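PDB 5I4A: protein argonaute from Marinitoga piezophila, which uses short 5'-hydroxyl guide RNAs to bind complementary single-stranded DNA or RNA targets and cleaves them, with DNA cleavage preferring manganese as cofactor. Local coordinates for residues P14-R19 against I55-F60; D261-F266 against I561-E566; P295-F300 against I369-M374; R457-C462 against L481-K486. All blocks are in the same frame, centred on the assembly; numbering follows the deposited sequence.

Contact 1. Residues P14-R19 against I55-F60; sequences PKKIKR and IPDIDF
Two first torsions set up the polar side of this contact: Asp57 holds its CG anti to the backbone N (chi1 -172°), while Lys16 puts CG in the crowded position between N and carbonyl carbon (chi1 60°), so that the two side chains run next to each other in the same direction. As a result the lysine meets the carboxylate with its methylenes and not its ammonium: Lys16 CD lies 3.1 Å from Asp57 OD2, whereas Lys16 NZ, carried past by a bend at chi3, stays 4.1 Å from Asp57 OD2, too far for a salt bridge. Pro14 crosses Asp57 at about a right angle, its CG 3.6 Å from Asp57 O. These groups gather where two antiparallel strands of the N-terminal domain, 16-22 and 51-56, come apart; the strands are central in a four-stranded sheet, and Ile17 packs on Phe87 and Thr90 of helix 84-101. Lys18 and Ile55 form the hydrogen-bonded pair, with Lys18 N to Ile55 O at 2.9 Å and Ile55 N to Lys18 O at 2.8 Å, both nearly along the C=O axis. Beyond Pro56 a water replaces direct pairing, donating to Pro14 O and Lys16 O and accepting from Asp57 N at 2.7 Å. A second water accepts from Lys18 NZ at 2.6 Å and donates to Asp57 OD1, linking by solvent two charges that do not touch.

Contact 2. Residues D261-F266 against I561-E566; sequences DGYKIF and IIKLDE
An antiparallel strand pair joins linker L2 to the PIWI domain here: strand 264-266 forms one outer edge of the nine-stranded mixed sheet by lying along strand 560-565, the segment directions differing by 158°. Lys563 carries the side-chain contact with Tyr263. Its CB sits 3.7 Å from Tyr263 CD2; with CG anti to the backbone N (chi1 166°), the chain then crosses the tyrosine obliquely. CG touches both CD2 and CE2, CD stands somewhat farther from CE2, and Lys563 CE comes back to 3.7 Å from Tyr263 CE2, with CZ a little beyond. The tip, NZ, forms a salt bridge with Glu566 OE1 at 3.1 Å, meeting it from above the carboxylate plane. The backbone O of the same lysine lies in plane at the ring edge. In the backbone, Lys563 N donates to Tyr263 O at 2.8 Å, from above the carbonyl plane, and Ile265 and Ile561 exchange a reciprocal pair of bonds. Lys264 and Ile562 share one face of the sheet, the lysine chain leading on to a cation-pi contact with Trp560; Ile265 and Ile561 share the other, side by side, Ile265 CG2 4.1 Å from Ile561 CB.

Contact 3. Residues P295-F300 against I369-M374; sequences PLKAIF and IEDNVM
Backbone bonds define a parallel pairing at the start of strand 374-379, which adds to strand 295-302 in the parallel sheet of the Mid domain. Met374 N donates to Lys297 O at 2.9 Å, nearly straight at 172° but from above the carbonyl plane; Ile299 N reaches Met374 O at 2.9 Å, almost along the C=O axis. Water-mediated bonds take over before this bridge: one water accepts from Lys297 N and donates to Pro295 O and Asn372 O. Apolar contacts fall into two groups. On one face Ala298 CB meets Met374 CB at 4.1 Å, and the Leu296 and Met374 side chains cross at about a right angle; elsewhere Ile299 CD1 and Ile369 CD1 meet tip to tip at 3.8 Å. Val373 CG1 lies beside Ile299. The charged contact is made by Lys297, whose chain bends at chi3 (-66°), setting CE 3.3 Å from Asn372 O and carrying NZ to a salt bridge with Asp371 OD2 at 3.1 Å. Asn372 turns its ND2 to Glu428. The mixture implies a graded junction: buried hydrocarbon and direct backbone hydrogen bonds at the bridge, then solvent and an ion pair at exposed Asp371, where the electrostatic gain is probably modest.

Contact 4. Residues R457-C462 against L481-K486; sequences RKTNLC and LELNEK
Leu481, first in the second segment, forms the hydrogen-bonded pair with Thr459 in the antiparallel hairpin of strands 458-466 and 472-482, at the edge of the RNase H-fold sheet of the PIWI domain. Leu481 N donates to Thr459 O at 2.9 Å and in the carbonyl plane; the return bond, Thr459 N to Leu481 O, is short at 2.5 Å but bent to 128° and therefore weak. Leu481 CD1 also grazes Leu461 CB, and Leu461 in turn packs on Leu450 and Ile491. Glu482 comes next, its chain bent at chi2 (-72°) and running alongside Lys458, so that Lys458 NZ bonds to Glu482 OE2 at 2.7 Å on the syn lone pair, as a salt bridge. At Leu483 the chain leaves the strand: its N still reaches Arg457 O at 2.9 Å, but from well above the carbonyl plane. The leucine, CG anti to the backbone N (chi1 -178°), spreads its two methyls between different partners. Leu483 CD2 lies 3.3 Å above one face of the Arg457 guanidinium, offset toward its rim, while Leu483 CD1 stands 3.3 Å from Thr459 OG1, whose hydroxyl is hydrogen-bonded to His452 ND1. Asn484 then N-caps helix 485-507, its OD1 accepting from Met487 N. Glu485, an inferred active-site residue, opens that helix and makes no contact with 457-462. The chemistry implies that backbone hydrogen bonds, one of them weak, an ion pair and the packing of Leu483 hold the chain just ahead of Glu485, consistent with a defined start for helix 485-507.

In the fold
Contact 1 closes first along the chain, within the N-terminal domain, before contact 2 opens. Contact 2 spans almost 300 residues from linker L2 to the PIWI domain, and contacts 3 and 4 fall in that interval, in that order. Contacts 2 and 4 reach the same nine-stranded sheet at its two outermost strands, 264-266 and 472-482, with centres about 37 Å apart. Contact 3 belongs to the parallel sheet of the Mid domain, about 39 Å between centres from contact 4. Contacts 1 and 3 lie on opposite sides of the chain's centre, their own centres about 68 Å apart, one in each lobe; contact 2 fastens linker L2 of the PAZ lobe to the PIWI lobe.

Contact 1. Residues P14-R19 against I55-F60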
# COMPACT_ATOMS: atom_id res chain seq x y z
N PRO A 14 -15.33 -12.69 28.22
CA PRO A 14 -16.40 -11.73 28.53
C PRO A 14 -16.20 -10.42 27.78
O PRO A 14 -15.10 -9.89 27.72
CB PRO A 14 -16.27 -11.54 30.05
CG PRO A 14 -15.69 -12.83 30.53
CD PRO A 14 -14.77 -13.30 29.44
N LYS A 15 -17.30 -9.91 27.21
CA LYS A 15 -17.26 -8.65 26.46
C LYS A 15 -17.33 -7.46 27.42
O LYS A 15 -18.25 -6.64 27.39
CB LYS A 15 -18.39 -8.59 25.44
CG LYS A 15 -18.31 -9.62 24.32
CD LYS A 15 -16.89 -10.08 24.04
CE LYS A 15 -16.87 -11.16 22.97
NZ LYS A 15 -15.61 -11.96 22.98
N LYS A 16 -16.32 -7.38 28.29
CA LYS A 16 -16.28 -6.32 29.29
C LYS A 16 -14.83 -6.08 29.69
O LYS A 16 -13.99 -6.98 29.61
CB LYS A 16 -17.12 -6.69 30.51
CG LYS A 16 -16.68 -7.96 31.20
CD LYS A 16 -17.53 -8.26 32.43
CE LYS A 16 -18.88 -8.82 32.05
NZ LYS A 16 -19.70 -9.14 33.25
N ILE A 17 -14.56 -4.86 30.14
CA ILE A 17 -13.24 -4.44 30.59
C ILE A 17 -13.33 -4.07 32.07
O ILE A 17 -14.28 -3.40 32.49
CB ILE A 17 -12.71 -3.25 29.76
CG1 ILE A 17 -12.57 -3.65 28.29
CG2 ILE A 17 -11.38 -2.74 30.32
CD1 ILE A 17 -11.78 -4.93 28.08
N LYS A 18 -12.35 -4.53 32.84
CA LYS A 18 -12.25 -4.20 34.26
C LYS A 18 -11.11 -3.22 34.47
O LYS A 18 -10.02 -3.40 33.93
CB LYS A 18 -12.04 -5.46 35.11
CG LYS A 18 -11.95 -5.18 36.60
CD LYS A 18 -12.60 -6.28 37.43
CE LYS A 18 -11.57 -7.29 37.94
NZ LYS A 18 -12.20 -8.31 38.82
N ARG A 19 -11.37 -2.17 35.26
CA ARG A 19 -10.36 -1.18 35.58
C ARG A 19 -10.08 -1.22 37.08
O ARG A 19 -10.98 -0.93 37.89
CB ARG A 19 -10.80 0.22 35.15
CG ARG A 19 -9.77 1.30 35.45
CD ARG A 19 -9.91 2.52 34.55
NE ARG A 19 -11.27 3.04 34.50
CZ ARG A 19 -11.94 3.27 33.37
NH1 ARG A 19 -11.37 3.03 32.20
NH2 ARG A 19 -13.17 3.75 33.42
N ILE A 55 -8.02 -4.10 32.10
CA ILE A 55 -7.70 -5.48 31.73
C ILE A 55 -8.97 -6.17 31.24
O ILE A 55 -10.09 -5.71 31.53
CB ILE A 55 -7.08 -6.26 32.91
CG1 ILE A 55 -8.04 -6.28 34.10
CG2 ILE A 55 -5.73 -5.69 33.29
CD1 ILE A 55 -7.73 -7.34 35.13
N PRO A 56 -8.83 -7.27 30.51
CA PRO A 56 -10.00 -8.11 30.22
C PRO A 56 -10.51 -8.75 31.50
O PRO A 56 -9.78 -8.90 32.49
CB PRO A 56 -9.47 -9.16 29.25
CG PRO A 56 -8.14 -8.64 28.77
CD PRO A 56 -7.61 -7.79 29.88
N ASP A 57 -11.78 -9.13 31.49
CA ASP A 57 -12.41 -9.75 32.65
C ASP A 57 -12.02 -11.23 32.74
O ASP A 57 -12.85 -12.14 32.65
CB ASP A 57 -13.92 -9.58 32.60
CG ASP A 57 -14.60 -10.04 33.88
OD1 ASP A 57 -13.93 -10.05 34.93
OD2 ASP A 57 -15.80 -10.38 33.83
N ILE A 58 -10.72 -11.45 32.91
CA ILE A 58 -10.15 -12.78 33.04
C ILE A 58 -9.18 -12.78 34.21
O ILE A 58 -8.87 -11.73 34.78
CB ILE A 58 -9.45 -13.25 31.74
CG1 ILE A 58 -8.60 -12.12 31.15
CG2 ILE A 58 -10.48 -13.72 30.72
CD1 ILE A 58 -7.17 -12.07 31.66
N ASP A 59 -8.71 -13.97 34.57
CA ASP A 59 -7.72 -14.08 35.63
C ASP A 59 -6.43 -13.40 35.20
O ASP A 59 -5.85 -13.75 34.17
CB ASP A 59 -7.47 -15.54 35.99
CG ASP A 59 -6.89 -15.69 37.39
OD1 ASP A 59 -7.54 -15.24 38.35
OD2 ASP A 59 -5.79 -16.26 37.51
N PHE A 60 -6.00 -12.42 35.99
CA PHE A 60 -4.86 -11.57 35.64
C PHE A 60 -4.07 -11.35 36.92
O PHE A 60 -4.46 -10.54 37.77
CB PHE A 60 -5.34 -10.25 35.04
CG PHE A 60 -4.26 -9.43 34.40
CD1 PHE A 60 -3.23 -8.89 35.17
CD2 PHE A 60 -4.27 -9.17 33.04
CE1 PHE A 60 -2.24 -8.12 34.58
CE2 PHE A 60 -3.28 -8.40 32.46
CZ PHE A 60 -2.26 -7.88 33.23
O HOH W 1 -13.03 -9.19 29.07
O HOH W 2 -14.44 -9.03 37.64

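Contact 2. Residues D261-F266 against I561-E566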
# COMPACT_ATOMS: atom_id res chain seq x y z
N ASP A 261 -20.14 -22.35 2.03
CA ASP A 261 -19.91 -22.83 0.67
C ASP A 261 -19.88 -21.67 -0.32
O ASP A 261 -19.04 -21.63 -1.22
CB ASP A 261 -20.99 -23.83 0.27
CG ASP A 261 -21.51 -24.64 1.44
OD1 ASP A 261 -22.31 -24.09 2.22
OD2 ASP A 261 -21.11 -25.82 1.58
N GLY A 262 -20.81 -20.74 -0.15
CA GLY A 262 -20.94 -19.63 -1.07
C GLY A 262 -20.46 -18.30 -0.50
O GLY A 262 -21.03 -17.25 -0.82
N TYR A 263 -19.43 -18.34 0.33
CA TYR A 263 -18.83 -17.13 0.88
C TYR A 263 -17.52 -16.76 0.19
O TYR A 263 -16.81 -15.87 0.67
CB TYR A 263 -18.62 -17.28 2.39
CG TYR A 263 -19.82 -16.86 3.19
CD1 TYR A 263 -21.01 -17.58 3.13
CD2 TYR A 263 -19.78 -15.73 3.99
CE1 TYR A 263 -22.12 -17.19 3.85
CE2 TYR A 263 -20.89 -15.33 4.72
CZ TYR A 263 -22.05 -16.06 4.64
OH TYR A 263 -23.16 -15.67 5.36
N LYS A 264 -17.20 -17.43 -0.91
CA LYS A 264 -16.06 -17.06 -1.73
C LYS A 264 -16.50 -17.18 -3.18
O LYS A 264 -16.83 -18.28 -3.64
CB LYS A 264 -14.84 -17.94 -1.44
CG LYS A 264 -15.14 -19.43 -1.33
CD LYS A 264 -13.86 -20.26 -1.30
CE LYS A 264 -12.89 -19.79 -2.38
NZ LYS A 264 -11.90 -20.83 -2.75
N ILE A 265 -16.53 -16.06 -3.90
CA ILE A 265 -16.93 -16.03 -5.30
C ILE A 265 -15.75 -15.58 -6.15
O ILE A 265 -14.99 -14.69 -5.76
CB ILE A 265 -18.17 -15.13 -5.52
CG1 ILE A 265 -18.72 -15.32 -6.93
CG2 ILE A 265 -17.85 -13.66 -5.27
CD1 ILE A 265 -20.15 -14.85 -7.12
N PHE A 266 -15.59 -16.23 -7.30
CA PHE A 266 -14.55 -15.88 -8.25
C PHE A 266 -15.12 -14.90 -9.27
O PHE A 266 -16.14 -15.18 -9.90
CB PHE A 266 -14.02 -17.14 -8.95
CG PHE A 266 -13.04 -16.87 -10.05
CD1 PHE A 266 -11.69 -16.74 -9.79
CD2 PHE A 266 -13.47 -16.75 -11.37
CE1 PHE A 266 -10.78 -16.50 -10.80
CE2 PHE A 266 -12.57 -16.50 -12.39
CZ PHE A 266 -11.23 -16.38 -12.10
N ILE A 561 -13.02 -13.29 -4.19
CA ILE A 561 -13.64 -12.35 -3.26
C ILE A 561 -14.31 -13.16 -2.17
O ILE A 561 -15.17 -14.01 -2.45
CB ILE A 561 -14.65 -11.42 -3.96
CG1 ILE A 561 -13.94 -10.51 -4.96
CG2 ILE A 561 -15.41 -10.60 -2.94
CD1 ILE A 561 -14.81 -9.38 -5.48
N ILE A 562 -13.92 -12.90 -0.92
CA ILE A 562 -14.42 -13.64 0.23
C ILE A 562 -15.28 -12.72 1.07
O ILE A 562 -14.89 -11.58 1.35
CB ILE A 562 -13.26 -14.22 1.06
CG1 ILE A 562 -12.49 -15.26 0.24
CG2 ILE A 562 -13.77 -14.83 2.36
CD1 ILE A 562 -11.26 -15.79 0.93
N LYS A 563 -16.45 -13.20 1.47
CA LYS A 563 -17.35 -12.45 2.34
C LYS A 563 -17.07 -12.81 3.79
O LYS A 563 -17.14 -13.99 4.17
CB LYS A 563 -18.81 -12.74 1.99
CG LYS A 563 -19.80 -12.27 3.03
CD LYS A 563 -21.12 -11.90 2.37
CE LYS A 563 -22.31 -12.22 3.26
NZ LYS A 563 -23.59 -11.81 2.62
N LEU A 564 -16.75 -11.81 4.60
CA LEU A 564 -16.61 -12.00 6.04
C LEU A 564 -17.96 -11.89 6.75
O LEU A 564 -18.37 -12.81 7.46
CB LEU A 564 -15.63 -10.98 6.61
CG LEU A 564 -14.21 -11.04 6.05
CD1 LEU A 564 -13.36 -9.97 6.70
CD2 LEU A 564 -13.62 -12.43 6.26
N ASP A 565 -18.64 -10.76 6.57
CA ASP A 565 -20.00 -10.59 7.06
C ASP A 565 -20.77 -9.76 6.04
O ASP A 565 -20.33 -9.58 4.90
CB ASP A 565 -20.02 -9.96 8.46
CG ASP A 565 -19.35 -8.59 8.50
OD1 ASP A 565 -19.64 -7.73 7.64
OD2 ASP A 565 -18.54 -8.37 9.42
N GLU A 566 -21.92 -9.23 6.46
CA GLU A 566 -22.83 -8.59 5.53
C GLU A 566 -22.23 -7.35 4.88
O GLU A 566 -22.56 -7.02 3.74
CB GLU A 566 -24.14 -8.24 6.24
CG GLU A 566 -25.33 -8.03 5.32
CD GLU A 566 -25.72 -9.28 4.55
OE1 GLU A 566 -25.24 -10.39 4.89
OE2 GLU A 566 -26.53 -9.17 3.60

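Contact 3. Residues P295-F300 against I369-M374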
# COMPACT_ATOMS: atom_id res chain seq x y z
N PRO A 295 -3.00 9.49 -34.14
CA PRO A 295 -1.58 9.42 -34.48
C PRO A 295 -0.71 9.33 -33.24
O PRO A 295 -1.02 9.91 -32.19
CB PRO A 295 -1.33 10.74 -35.23
CG PRO A 295 -2.34 11.68 -34.65
CD PRO A 295 -3.55 10.85 -34.32
N LEU A 296 0.37 8.58 -33.35
CA LEU A 296 1.41 8.51 -32.33
C LEU A 296 2.57 9.38 -32.78
O LEU A 296 3.28 9.03 -33.74
CB LEU A 296 1.85 7.07 -32.09
CG LEU A 296 2.95 6.86 -31.05
CD1 LEU A 296 2.52 7.40 -29.69
CD2 LEU A 296 3.33 5.39 -30.95
N LYS A 297 2.75 10.52 -32.12
CA LYS A 297 3.79 11.48 -32.45
C LYS A 297 4.83 11.52 -31.33
O LYS A 297 4.48 11.41 -30.15
CB LYS A 297 3.19 12.87 -32.68
CG LYS A 297 2.22 12.93 -33.86
CD LYS A 297 1.59 14.30 -34.02
CE LYS A 297 0.70 14.64 -32.84
NZ LYS A 297 -0.04 15.92 -33.05
N ALA A 298 6.10 11.67 -31.70
CA ALA A 298 7.15 11.56 -30.71
C ALA A 298 8.41 12.30 -31.16
O ALA A 298 8.64 12.47 -32.36
CB ALA A 298 7.48 10.10 -30.41
N ILE A 299 9.21 12.72 -30.18
CA ILE A 299 10.56 13.22 -30.40
C ILE A 299 11.46 12.58 -29.35
O ILE A 299 10.99 12.00 -28.37
CB ILE A 299 10.65 14.76 -30.34
CG1 ILE A 299 10.10 15.29 -29.01
CG2 ILE A 299 9.93 15.40 -31.52
CD1 ILE A 299 10.25 16.78 -28.84
N PHE A 300 12.77 12.71 -29.55
CA PHE A 300 13.77 12.03 -28.74
C PHE A 300 14.63 13.03 -27.98
O PHE A 300 15.00 14.08 -28.51
CB PHE A 300 14.69 11.14 -29.60
CG PHE A 300 13.97 10.05 -30.34
CD1 PHE A 300 13.44 10.28 -31.60
CD2 PHE A 300 13.84 8.79 -29.78
CE1 PHE A 300 12.79 9.26 -32.29
CE2 PHE A 300 13.19 7.78 -30.46
CZ PHE A 300 12.66 8.02 -31.71
N ILE A 369 5.29 23.03 -30.30
CA ILE A 369 4.69 21.70 -30.32
C ILE A 369 3.34 21.76 -29.64
O ILE A 369 3.22 22.19 -28.48
CB ILE A 369 5.62 20.68 -29.65
CG1 ILE A 369 6.76 20.30 -30.60
CG2 ILE A 369 4.82 19.45 -29.23
CD1 ILE A 369 7.79 19.39 -29.97
N GLU A 370 2.31 21.32 -30.35
CA GLU A 370 0.96 21.23 -29.82
C GLU A 370 0.52 19.77 -29.83
O GLU A 370 1.26 18.88 -30.26
CB GLU A 370 0.00 22.10 -30.64
CG GLU A 370 0.55 23.47 -31.01
CD GLU A 370 -0.27 24.60 -30.41
OE1 GLU A 370 -0.95 24.36 -29.39
OE2 GLU A 370 -0.23 25.72 -30.95
N ASP A 371 -0.70 19.53 -29.34
CA ASP A 371 -1.31 18.21 -29.31
C ASP A 371 -0.50 17.23 -28.46
O ASP A 371 0.34 17.64 -27.66
CB ASP A 371 -1.47 17.65 -30.73
CG ASP A 371 -1.94 18.70 -31.71
OD1 ASP A 371 -2.37 19.78 -31.26
OD2 ASP A 371 -1.89 18.45 -32.93
N ASN A 372 -0.76 15.94 -28.63
CA ASN A 372 -0.11 14.89 -27.85
C ASN A 372 1.17 14.48 -28.55
O ASN A 372 1.13 13.89 -29.63
CB ASN A 372 -1.04 13.69 -27.67
CG ASN A 372 -2.43 14.09 -27.21
OD1 ASN A 372 -2.58 14.81 -26.22
ND2 ASN A 372 -3.45 13.64 -27.93
N VAL A 373 2.31 14.78 -27.93
CA VAL A 373 3.61 14.40 -28.47
C VAL A 373 4.42 13.78 -27.34
O VAL A 373 4.62 14.41 -26.29
CB VAL A 373 4.37 15.59 -29.09
CG1 VAL A 373 5.78 15.18 -29.50
CG2 VAL A 373 3.61 16.13 -30.29
N MET A 374 4.88 12.55 -27.55
CA MET A 374 5.67 11.85 -26.56
C MET A 374 7.12 12.32 -26.60
O MET A 374 7.70 12.48 -27.68
CB MET A 374 5.61 10.34 -26.82
CG MET A 374 4.21 9.79 -26.90
SD MET A 374 3.36 9.93 -25.33
CE MET A 374 1.67 9.64 -25.84
O HOH W 3 0.98 11.05 -29.91
O HOH W 4 -2.32 12.05 -30.78
O HOH W 5 -1.90 14.48 -31.06

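Contact 4. Residues R457-C462 against L481-K486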
# COMPACT_ATOMS: atom_id res chain seq x y z
N ARG A 457 2.08 18.27 13.44
CA ARG A 457 0.64 18.53 13.54
C ARG A 457 0.10 18.95 12.17
O ARG A 457 -0.54 19.98 12.01
CB ARG A 457 0.34 19.61 14.58
CG ARG A 457 0.67 19.21 16.01
CD ARG A 457 -0.14 18.00 16.44
NE ARG A 457 -1.54 18.33 16.66
CZ ARG A 457 -2.50 17.43 16.86
NH1 ARG A 457 -2.22 16.14 16.85
NH2 ARG A 457 -3.75 17.83 17.06
N LYS A 458 0.35 18.12 11.16
CA LYS A 458 0.01 18.43 9.78
C LYS A 458 -0.92 17.36 9.21
O LYS A 458 -1.07 16.26 9.76
CB LYS A 458 1.28 18.55 8.93
CG LYS A 458 2.29 19.57 9.45
CD LYS A 458 2.00 20.97 8.93
CE LYS A 458 2.96 22.00 9.52
NZ LYS A 458 2.48 22.51 10.84
N THR A 459 -1.55 17.70 8.08
CA THR A 459 -2.52 16.85 7.40
C THR A 459 -2.23 16.81 5.91
O THR A 459 -1.91 17.83 5.31
CB THR A 459 -3.96 17.36 7.64
OG1 THR A 459 -4.38 17.01 8.96
CG2 THR A 459 -4.94 16.79 6.63
N ASN A 460 -2.35 15.62 5.31
CA ASN A 460 -2.04 15.42 3.90
C ASN A 460 -3.24 14.78 3.21
O ASN A 460 -3.74 13.74 3.65
CB ASN A 460 -0.80 14.54 3.74
CG ASN A 460 0.45 15.22 4.22
OD1 ASN A 460 0.66 16.40 3.95
ND2 ASN A 460 1.29 14.49 4.94
N LEU A 461 -3.70 15.41 2.12
CA LEU A 461 -4.94 15.04 1.45
C LEU A 461 -4.72 14.94 -0.06
O LEU A 461 -4.02 15.76 -0.65
CB LEU A 461 -6.04 16.08 1.74
CG LEU A 461 -7.27 16.04 0.82
CD1 LEU A 461 -8.08 14.78 1.08
CD2 LEU A 461 -8.12 17.28 1.00
N CYS A 462 -5.34 13.93 -0.67
CA CYS A 462 -5.37 13.78 -2.12
C CYS A 462 -6.61 12.98 -2.51
O CYS A 462 -6.90 11.96 -1.88
CB CYS A 462 -4.10 13.10 -2.65
SG CYS A 462 -4.14 12.76 -4.43
N LEU A 481 -1.44 20.69 5.46
CA LEU A 481 -2.56 21.37 6.09
C LEU A 481 -2.44 21.23 7.60
O LEU A 481 -1.98 20.20 8.11
CB LEU A 481 -3.88 20.78 5.61
CG LEU A 481 -4.13 20.85 4.10
CD1 LEU A 481 -5.27 19.93 3.69
CD2 LEU A 481 -4.42 22.28 3.67
N GLU A 482 -2.84 22.28 8.32
CA GLU A 482 -2.80 22.25 9.78
C GLU A 482 -3.78 21.21 10.31
O GLU A 482 -4.96 21.20 9.93
CB GLU A 482 -3.12 23.62 10.36
CG GLU A 482 -2.09 24.71 10.05
CD GLU A 482 -0.78 24.52 10.81
OE1 GLU A 482 -0.57 25.23 11.83
OE2 GLU A 482 0.03 23.67 10.40
N LEU A 483 -3.29 20.33 11.18
CA LEU A 483 -4.13 19.26 11.71
C LEU A 483 -5.28 19.81 12.54
O LEU A 483 -5.10 20.22 13.69
CB LEU A 483 -3.28 18.29 12.55
CG LEU A 483 -4.00 17.07 13.15
CD1 LEU A 483 -4.99 16.46 12.16
CD2 LEU A 483 -2.98 16.03 13.59
N ASN A 484 -6.46 19.84 11.94
CA ASN A 484 -7.67 20.32 12.61
C ASN A 484 -8.85 19.70 11.90
O ASN A 484 -9.06 19.95 10.70
CB ASN A 484 -7.74 21.85 12.57
CG ASN A 484 -9.03 22.39 13.19
OD1 ASN A 484 -10.06 22.45 12.52
ND2 ASN A 484 -8.97 22.78 14.45
N GLU A 485 -9.61 18.87 12.62
CA GLU A 485 -10.75 18.16 12.06
C GLU A 485 -11.63 19.08 11.24
O GLU A 485 -11.96 18.79 10.08
CB GLU A 485 -11.56 17.52 13.19
CG GLU A 485 -12.78 16.74 12.72
CD GLU A 485 -12.44 15.32 12.34
OE1 GLU A 485 -12.20 14.50 13.25
OE2 GLU A 485 -12.39 15.03 11.12
N LYS A 486 -12.00 20.22 11.81
CA LYS A 486 -12.95 21.11 11.13
C LYS A 486 -12.35 21.70 9.87
O LYS A 486 -13.03 21.82 8.84
CB LYS A 486 -13.41 22.21 12.08
CG LYS A 486 -14.23 23.32 11.42
CD LYS A 486 -15.49 22.81 10.73
CE LYS A 486 -16.40 23.95 10.31
NZ LYS A 486 -15.61 25.14 9.90